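Light Chain (Clostridium botulinum, PDB 6BVD) is the zinc-dependent protease domain of a mosaic botulinum neurotoxin, probably cleaving a neuronal SNARE protein and so blocking neurotransmitter release. Local coordinates at residues Y287-A298 with Y334-Y345. Numbering follows the deposited sequence.
Sequences YNKVLSDYKRIA and YSVDLNKFEQLY
Phe341 drives its ring as a knob into a hole on helix 280-301 formed by Tyr287, Val290, Leu291 and Tyr294. Its CG stands anti to the backbone N (chi1 178°), which sets the ring against that helix. Leu291 CD1 covers the centre of one face in a CH-pi contact, 4.0 Å from the Phe341 ring centroid, while Val290 CG1 and Tyr294 CD2 meet the ring's edge, Tyr294 CD2 lying 3.5 Å from Phe341 CE1. Tyr287 links two T-shaped pairs: its face receives the edge of Phe341, with planes at 80°, and its own edge points at the face of Tyr345, where Tyr287 CD1 comes 3.6 Å from Tyr345 CD2. This aromatic cluster joins helices 280-301 and 338-348 of the clostridial neurotoxin zinc protease fold, segments 287-298 and 338-345 running at 123°; its member Tyr294 also hydrogen-bonds through OH to Tyr238 O. The solvent side, with exposed Lys295, Leu338 and Glu342, is looser: Lys295 CG lies 3.8 Å from Val336 CG2, Leu338 CD2 meets Leu291 CD1, and Glu342 CB touches Tyr287 OH. No hydrogen bond crosses between the segments; Asp337 instead N-caps its own helix, its OD1 accepting from Lys340 N at 2.8 Å.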
loop_
_atom_site.group_PDB
_atom_site.type_symbol
_atom_site.label_atom_id
_atom_site.label_comp_id
_atom_site.label_asym_id
_atom_site.label_seq_id
_atom_site.Cartn_x
_atom_site.Cartn_y
_atom_site.Cartn_z
ATOM N N TYR A 287 16.766 30.369 -18.715
ATOM C CA TYR A 287 17.658 29.407 -19.326
ATOM C C TYR A 287 19.098 29.917 -19.347
ATOM O O TYR A 287 20.039 29.171 -19.023
ATOM C CB TYR A 287 17.171 29.070 -20.733
ATOM C CG TYR A 287 17.939 27.968 -21.451
ATOM C CD1 TYR A 287 17.496 26.647 -21.428
ATOM C CD2 TYR A 287 19.075 28.271 -22.213
ATOM C CE1 TYR A 287 18.184 25.631 -22.106
ATOM C CE2 TYR A 287 19.766 27.273 -22.898
ATOM C CZ TYR A 287 19.315 25.960 -22.847
ATOM O OH TYR A 287 20.006 24.978 -23.527
ATOM N N ASN A 288 19.284 31.174 -19.738
ATOM C CA ASN A 288 20.633 31.725 -19.799
ATOM C C ASN A 288 21.224 32.008 -18.415
ATOM O O ASN A 288 22.447 31.939 -18.238
ATOM C CB ASN A 288 20.666 32.974 -20.671
ATOM C CG ASN A 288 20.477 32.631 -22.132
ATOM O OD1 ASN A 288 21.012 31.620 -22.607
ATOM N ND2 ASN A 288 19.680 33.433 -22.842
ATOM N N LYS A 289 20.382 32.331 -17.445
ATOM C CA LYS A 289 20.875 32.531 -16.081
ATOM C C LYS A 289 21.420 31.206 -15.525
ATOM O O LYS A 289 22.527 31.169 -14.966
ATOM C CB LYS A 289 19.778 33.063 -15.169
ATOM C CG LYS A 289 20.203 33.201 -13.705
ATOM C CD LYS A 289 19.022 33.576 -12.819
ATOM C CE LYS A 289 17.848 32.552 -13.002
ATOM N NZ LYS A 289 17.959 31.219 -12.250
ATOM N N VAL A 290 20.655 30.124 -15.696
ATOM C CA VAL A 290 21.073 28.818 -15.156
ATOM C C VAL A 290 22.355 28.355 -15.836
ATOM O O VAL A 290 23.256 27.828 -15.174
ATOM C CB VAL A 290 19.978 27.706 -15.293
ATOM C CG1 VAL A 290 20.508 26.335 -14.761
ATOM C CG2 VAL A 290 18.702 28.097 -14.553
ATOM N N LEU A 291 22.445 28.572 -17.145
ATOM C CA LEU A 291 23.613 28.196 -17.918
ATOM C C LEU A 291 24.864 28.937 -17.452
ATOM O O LEU A 291 25.936 28.345 -17.310
ATOM C CB LEU A 291 23.378 28.467 -19.410
ATOM C CG LEU A 291 24.586 28.309 -20.333
ATOM C CD1 LEU A 291 25.102 26.856 -20.280
ATOM C CD2 LEU A 291 24.269 28.726 -21.760
ATOM N N SER A 292 24.716 30.236 -17.219
ATOM C CA SER A 292 25.799 31.014 -16.680
ATOM C C SER A 292 26.227 30.514 -15.267
ATOM O O SER A 292 27.428 30.389 -14.983
ATOM C CB SER A 292 25.377 32.485 -16.647
ATOM O OG SER A 292 26.341 33.265 -16.000
ATOM N N ASP A 293 25.269 30.190 -14.407
ATOM C CA ASP A 293 25.590 29.685 -13.056
ATOM C C ASP A 293 26.283 28.316 -13.112
ATOM O O ASP A 293 27.216 28.055 -12.348
ATOM C CB ASP A 293 24.341 29.567 -12.195
ATOM C CG ASP A 293 23.775 30.927 -11.780
ATOM O OD1 ASP A 293 24.525 31.902 -11.791
ATOM O OD2 ASP A 293 22.594 30.986 -11.383
ATOM N N TYR A 294 25.824 27.437 -13.999
ATOM C CA TYR A 294 26.471 26.116 -14.100
ATOM C C TYR A 294 27.872 26.206 -14.684
ATOM O O TYR A 294 28.726 25.417 -14.277
ATOM C CB TYR A 294 25.641 25.118 -14.920
ATOM C CG TYR A 294 24.426 24.595 -14.203
ATOM C CD1 TYR A 294 24.060 25.099 -12.957
ATOM C CD2 TYR A 294 23.640 23.600 -14.768
ATOM C CE1 TYR A 294 22.971 24.631 -12.311
ATOM C CE2 TYR A 294 22.532 23.120 -14.112
ATOM C CZ TYR A 294 22.201 23.651 -12.881
ATOM O OH TYR A 294 21.100 23.172 -12.217
ATOM N N LYS A 295 28.127 27.149 -15.608
ATOM C CA LYS A 295 29.494 27.386 -16.108
ATOM C C LYS A 295 30.437 27.821 -14.976
ATOM O O LYS A 295 31.624 27.421 -14.944
ATOM C CB LYS A 295 29.523 28.429 -17.216
ATOM C CG LYS A 295 29.106 27.916 -18.610
ATOM C CD LYS A 295 29.048 29.064 -19.631
ATOM C CE LYS A 295 28.614 28.541 -21.012
ATOM N NZ LYS A 295 28.419 29.616 -22.020
ATOM N N ARG A 296 29.939 28.680 -14.094
ATOM C CA ARG A 296 30.732 29.093 -12.941
ATOM C C ARG A 296 31.020 27.906 -12.023
ATOM O O ARG A 296 32.119 27.806 -11.493
ATOM C CB ARG A 296 30.037 30.189 -12.152
ATOM C CG ARG A 296 29.933 31.494 -12.912
ATOM C CD ARG A 296 29.276 32.587 -12.081
ATOM N NE ARG A 296 29.100 33.841 -12.816
ATOM C CZ ARG A 296 28.450 34.908 -12.349
ATOM N NH1 ARG A 296 27.922 34.903 -11.130
ATOM N NH2 ARG A 296 28.332 35.995 -13.097
ATOM N N ILE A 297 30.049 27.007 -11.845
ATOM C CA ILE A 297 30.278 25.844 -10.960
ATOM C C ILE A 297 31.299 24.886 -11.578
ATOM O O ILE A 297 32.154 24.382 -10.861
ATOM C CB ILE A 297 28.970 25.149 -10.602
ATOM C CG1 ILE A 297 28.157 26.075 -9.693
ATOM C CG2 ILE A 297 29.154 23.749 -9.927
ATOM C CD1 ILE A 297 26.759 25.586 -9.416
ATOM N N ALA A 298 31.290 24.717 -12.900
ATOM C CA ALA A 298 32.285 23.869 -13.566
ATOM C C ALA A 298 33.695 24.401 -13.346
ATOM O O ALA A 298 34.631 23.627 -13.096
ATOM C CB ALA A 298 31.997 23.747 -15.070
ATOM N N TYR A 334 36.763 19.947 -16.119
ATOM C CA TYR A 334 35.309 20.004 -16.233
ATOM C C TYR A 334 34.856 21.215 -17.053
ATOM O O TYR A 334 35.439 22.297 -16.958
ATOM C CB TYR A 334 34.641 20.030 -14.843
ATOM C CG TYR A 334 34.962 18.815 -13.985
ATOM C CD1 TYR A 334 34.366 17.583 -14.229
ATOM C CD2 TYR A 334 35.839 18.914 -12.908
ATOM C CE1 TYR A 334 34.659 16.459 -13.450
ATOM C CE2 TYR A 334 36.146 17.787 -12.114
ATOM C CZ TYR A 334 35.550 16.572 -12.390
ATOM O OH TYR A 334 35.853 15.456 -11.612
ATOM N N SER A 335 33.805 21.045 -17.844
ATOM C CA SER A 335 33.224 22.206 -18.527
ATOM C C SER A 335 31.761 21.944 -18.852
ATOM O O SER A 335 31.302 20.818 -18.725
ATOM C CB SER A 335 33.989 22.522 -19.803
ATOM O OG SER A 335 33.822 21.486 -20.761
ATOM N N VAL A 336 31.034 22.964 -19.300
ATOM C CA VAL A 336 29.652 22.738 -19.716
ATOM C C VAL A 336 29.598 22.313 -21.187
ATOM O O VAL A 336 30.189 22.953 -22.061
ATOM C CB VAL A 336 28.774 23.979 -19.467
ATOM C CG1 VAL A 336 27.394 23.844 -20.153
ATOM C CG2 VAL A 336 28.616 24.209 -17.969
ATOM N N ASP A 337 28.954 21.172 -21.433
ATOM C CA ASP A 337 28.579 20.722 -22.776
ATOM C C ASP A 337 27.159 21.224 -23.083
ATOM O O ASP A 337 26.227 20.898 -22.340
ATOM C CB ASP A 337 28.654 19.193 -22.865
ATOM C CG ASP A 337 28.108 18.647 -24.178
ATOM O OD1 ASP A 337 26.888 18.737 -24.414
ATOM O OD2 ASP A 337 28.897 18.101 -24.967
ATOM N N LEU A 338 26.995 22.022 -24.138
ATOM C CA LEU A 338 25.713 22.692 -24.372
ATOM C C LEU A 338 24.557 21.723 -24.619
ATOM O O LEU A 338 23.430 21.980 -24.207
ATOM C CB LEU A 338 25.823 23.668 -25.547
ATOM C CG LEU A 338 26.635 24.935 -25.267
ATOM C CD1 LEU A 338 26.537 25.930 -26.426
ATOM C CD2 LEU A 338 26.201 25.599 -23.968
ATOM N N ASN A 339 24.844 20.591 -25.245
ATOM C CA ASN A 339 23.805 19.607 -25.541
ATOM C C ASN A 339 23.367 18.874 -24.266
ATOM O O ASN A 339 22.172 18.632 -24.055
ATOM C CB ASN A 339 24.302 18.611 -26.583
ATOM C CG ASN A 339 24.397 19.221 -27.958
ATOM O OD1 ASN A 339 23.579 20.060 -28.336
ATOM N ND2 ASN A 339 25.411 18.813 -28.716
ATOM N N LYS A 340 24.327 18.517 -23.414
ATOM C CA LYS A 340 23.967 17.901 -22.148
ATOM C C LYS A 340 23.240 18.909 -21.239
ATOM O O LYS A 340 22.367 18.530 -20.459
ATOM C CB LYS A 340 25.212 17.314 -21.458
ATOM C CG LYS A 340 25.709 16.027 -22.077
ATOM C CD LYS A 340 26.949 15.536 -21.316
ATOM C CE LYS A 340 27.074 14.024 -21.339
ATOM N NZ LYS A 340 28.287 13.586 -20.568
ATOM N N PHE A 341 23.587 20.197 -21.330
ATOM C CA PHE A 341 22.885 21.202 -20.538
ATOM C C PHE A 341 21.422 21.338 -20.962
ATOM O O PHE A 341 20.521 21.455 -20.137
ATOM C CB PHE A 341 23.547 22.575 -20.631
ATOM C CG PHE A 341 22.806 23.611 -19.872
ATOM C CD1 PHE A 341 22.974 23.723 -18.507
ATOM C CD2 PHE A 341 21.880 24.439 -20.506
ATOM C CE1 PHE A 341 22.264 24.657 -17.786
ATOM C CE2 PHE A 341 21.155 25.352 -19.792
ATOM C CZ PHE A 341 21.345 25.465 -18.426
ATOM N N GLU A 342 21.191 21.366 -22.259
ATOM C CA GLU A 342 19.821 21.489 -22.739
ATOM C C GLU A 342 18.965 20.319 -22.242
ATOM O O GLU A 342 17.842 20.516 -21.771
ATOM C CB GLU A 342 19.797 21.567 -24.262
ATOM C CG GLU A 342 18.423 21.913 -24.801
ATOM C CD GLU A 342 18.391 21.986 -26.308
ATOM O OE1 GLU A 342 19.459 21.792 -26.941
ATOM O OE2 GLU A 342 17.289 22.219 -26.858
ATOM N N GLN A 343 19.523 19.109 -22.265
ATOM C CA GLN A 343 18.792 17.948 -21.779
ATOM C C GLN A 343 18.573 17.987 -20.271
ATOM O O GLN A 343 17.506 17.612 -19.782
ATOM C CB GLN A 343 19.499 16.653 -22.189
ATOM C CG GLN A 343 19.381 16.376 -23.693
ATOM C CD GLN A 343 17.926 16.383 -24.202
ATOM O OE1 GLN A 343 17.137 15.489 -23.887
ATOM N NE2 GLN A 343 17.578 17.395 -25.000
ATOM N N LEU A 344 19.553 18.490 -19.523
ATOM C CA LEU A 344 19.380 18.593 -18.079
ATOM C C LEU A 344 18.274 19.596 -17.720
ATOM O O LEU A 344 17.365 19.305 -16.943
ATOM C CB LEU A 344 20.701 19.001 -17.428
ATOM C CG LEU A 344 20.585 19.351 -15.952
ATOM C CD1 LEU A 344 19.982 18.194 -15.174
ATOM C CD2 LEU A 344 21.996 19.705 -15.368
ATOM N N TYR A 345 18.328 20.753 -18.343
ATOM C CA TYR A 345 17.344 21.793 -18.106
ATOM C C TYR A 345 15.963 21.260 -18.444
ATOM O O TYR A 345 15.005 21.462 -17.697
ATOM C CB TYR A 345 17.695 23.041 -18.948
ATOM C CG TYR A 345 16.914 24.274 -18.567
ATOM C CD1 TYR A 345 17.388 25.140 -17.600
ATOM C CD2 TYR A 345 15.682 24.565 -19.174
ATOM C CE1 TYR A 345 16.671 26.285 -17.241
ATOM C CE2 TYR A 345 14.972 25.690 -18.832
ATOM C CZ TYR A 345 15.467 26.551 -17.856
ATOM O OH TYR A 345 14.755 27.697 -17.494
#